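PDB 2ZXR: single-stranded DNA specific exonuclease RecJ from Thermus thermophilus, which degrades single-stranded DNA from the 5' end towards the 3' end, using divalent metal ions, with no detectable activity on single-stranded RNA. Local coordinates for residues A[51-56]-A[191-196]. Numbering follows the deposited sequence.
Sequences ALLPLK and AFLLLW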
loop_
_atom_site.group_PDB
_atom_site.type_symbol
_atom_site.label_atom_id
_atom_site.label_comp_id
_atom_site.label_asym_id
_atom_site.label_seq_id
_atom_site.Cartn_x
_atom_site.Cartn_y
_atom_site.Cartn_z
ATOM N N ALA A 51 6.942 -19.455 11.257
ATOM C CA ALA A 51 7.997 -20.395 11.568
ATOM C C ALA A 51 9.302 -19.702 11.931
ATOM O O ALA A 51 9.454 -18.492 11.747
ATOM C CB ALA A 51 8.215 -21.327 10.364
ATOM N N LEU A 52 10.246 -20.477 12.441
ATOM C CA LEU A 52 11.546 -19.931 12.786
ATOM C C LEU A 52 12.388 -19.890 11.510
ATOM O O LEU A 52 12.856 -20.933 11.047
ATOM C CB LEU A 52 12.224 -20.809 13.840
ATOM C CG LEU A 52 13.654 -20.458 14.277
ATOM C CD1 LEU A 52 13.697 -19.059 14.870
ATOM C CD2 LEU A 52 14.134 -21.480 15.299
ATOM N N LEU A 53 12.568 -18.694 10.941
ATOM C CA LEU A 53 13.355 -18.509 9.715
ATOM C C LEU A 53 14.818 -18.803 9.990
ATOM O O LEU A 53 15.340 -18.411 11.018
ATOM C CB LEU A 53 13.247 -17.074 9.206
ATOM C CG LEU A 53 11.877 -16.543 8.798
ATOM C CD1 LEU A 53 11.991 -15.077 8.420
ATOM C CD2 LEU A 53 11.351 -17.353 7.628
ATOM N N PRO A 54 15.502 -19.479 9.052
ATOM C CA PRO A 54 16.917 -19.841 9.176
ATOM C C PRO A 54 17.882 -18.722 8.792
ATOM O O PRO A 54 18.676 -18.871 7.851
ATOM C CB PRO A 54 17.033 -21.039 8.242
ATOM C CG PRO A 54 16.157 -20.623 7.111
ATOM C CD PRO A 54 14.930 -20.040 7.815
ATOM N N LEU A 55 17.831 -17.609 9.519
ATOM C CA LEU A 55 18.709 -16.485 9.218
ATOM C C LEU A 55 20.123 -16.873 9.575
ATOM O O LEU A 55 20.345 -17.616 10.530
ATOM C CB LEU A 55 18.319 -15.248 10.032
ATOM C CG LEU A 55 16.839 -14.854 10.042
ATOM C CD1 LEU A 55 16.629 -13.739 11.057
ATOM C CD2 LEU A 55 16.385 -14.423 8.652
ATOM N N LYS A 56 21.080 -16.340 8.821
ATOM C CA LYS A 56 22.478 -16.619 9.067
ATOM C C LYS A 56 22.896 -15.993 10.389
ATOM O O LYS A 56 22.555 -14.844 10.674
ATOM C CB LYS A 56 23.339 -16.046 7.940
ATOM C CG LYS A 56 24.842 -16.320 8.103
ATOM C CD LYS A 56 25.649 -15.371 7.228
ATOM C CE LYS A 56 26.694 -16.100 6.412
ATOM N NZ LYS A 56 27.760 -16.684 7.277
ATOM N N ALA A 191 14.683 -9.744 16.591
ATOM C CA ALA A 191 14.799 -9.934 18.046
ATOM C C ALA A 191 13.882 -11.119 18.453
ATOM O O ALA A 191 14.232 -11.963 19.287
ATOM C CB ALA A 191 14.346 -8.692 18.778
ATOM N N PHE A 192 12.694 -11.149 17.860
ATOM C CA PHE A 192 11.718 -12.204 18.123
ATOM C C PHE A 192 12.280 -13.556 17.637
ATOM O O PHE A 192 12.203 -14.547 18.334
ATOM C CB PHE A 192 10.422 -11.851 17.378
ATOM C CG PHE A 192 9.350 -12.877 17.483
ATOM C CD1 PHE A 192 8.562 -12.957 18.610
ATOM C CD2 PHE A 192 9.101 -13.753 16.428
ATOM C CE1 PHE A 192 7.534 -13.886 18.695
ATOM C CE2 PHE A 192 8.070 -14.692 16.511
ATOM C CZ PHE A 192 7.294 -14.749 17.643
ATOM N N LEU A 193 12.847 -13.589 16.439
ATOM C CA LEU A 193 13.405 -14.830 15.904
ATOM C C LEU A 193 14.525 -15.342 16.801
ATOM O O LEU A 193 14.615 -16.545 17.059
ATOM C CB LEU A 193 13.918 -14.614 14.479
ATOM C CG LEU A 193 12.774 -14.433 13.474
ATOM C CD1 LEU A 193 13.292 -13.867 12.153
ATOM C CD2 LEU A 193 12.070 -15.779 13.284
ATOM N N LEU A 194 15.360 -14.417 17.283
ATOM C CA LEU A 194 16.471 -14.738 18.168
ATOM C C LEU A 194 15.961 -15.333 19.474
ATOM O O LEU A 194 16.495 -16.347 19.944
ATOM C CB LEU A 194 17.300 -13.484 18.470
ATOM C CG LEU A 194 18.544 -13.663 19.360
ATOM C CD1 LEU A 194 19.498 -14.673 18.710
ATOM C CD2 LEU A 194 19.267 -12.304 19.555
ATOM N N LEU A 195 14.953 -14.710 20.088
ATOM C CA LEU A 195 14.417 -15.265 21.327
ATOM C C LEU A 195 13.883 -16.685 21.031
ATOM O O LEU A 195 14.033 -17.608 21.835
ATOM C CB LEU A 195 13.275 -14.388 21.876
ATOM C CG LEU A 195 12.566 -14.920 23.137
ATOM C CD1 LEU A 195 13.569 -15.052 24.268
ATOM C CD2 LEU A 195 11.420 -13.995 23.522
ATOM N N TRP A 196 13.267 -16.848 19.859
ATOM C CA TRP A 196 12.689 -18.129 19.446
ATOM C C TRP A 196 13.793 -19.195 19.256
ATOM O O TRP A 196 13.645 -20.354 19.678
ATOM C CB TRP A 196 11.906 -17.927 18.147
ATOM C CG TRP A 196 11.032 -19.075 17.701
ATOM C CD1 TRP A 196 11.144 -20.392 18.049
ATOM C CD2 TRP A 196 9.942 -18.999 16.775
ATOM N NE1 TRP A 196 10.192 -21.137 17.391
ATOM C CE2 TRP A 196 9.443 -20.304 16.604
ATOM C CE3 TRP A 196 9.343 -17.948 16.068
ATOM C CZ2 TRP A 196 8.369 -20.596 15.755
ATOM C CZ3 TRP A 196 8.265 -18.242 15.217
ATOM C CH2 TRP A 196 7.796 -19.559 15.074
#
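Leu52 sets its CB over one face of the Trp196 indole, in a CH-pi contact 4.0 Å from the centroid of the five-membered ring and 12° off the ring normal. With CG anti to the backbone N (chi1 176°), Leu52 and the indole slide past each other in opposite directions, and Leu52 CD1 meets Trp196 CG at 3.9 Å and Leu193 O at 3.5 Å. The six-membered end of the indole also reaches the Ala51 backbone, Trp196 CH2 lying 3.5 Å from Ala51 C. One turn back, Leu193 points toward the loop and splits its two methyls. CD2 goes to the Leu52 side, near Leu53 N; Leu193 CD1 reaches Leu55 CD1 at 3.5 Å, the two side chains crossing at about a right angle, and touches Leu53 CD1 as well. An inverse gamma turn centred on Pro54 lies between Leu53 and Leu55. The Leu55 side chain is about 8 Å from that of His160, a metal ligand of the DHH domain. Trp228, from helix 227-239, packs on Leu53 and Leu193 and donates a hydrogen bond to Ala51 O. With no hydrogen bond between the two segments, the seating of this loop on helix 187-201 rests on the fit of leucine and indole surfaces, while the polar tie goes to Trp228.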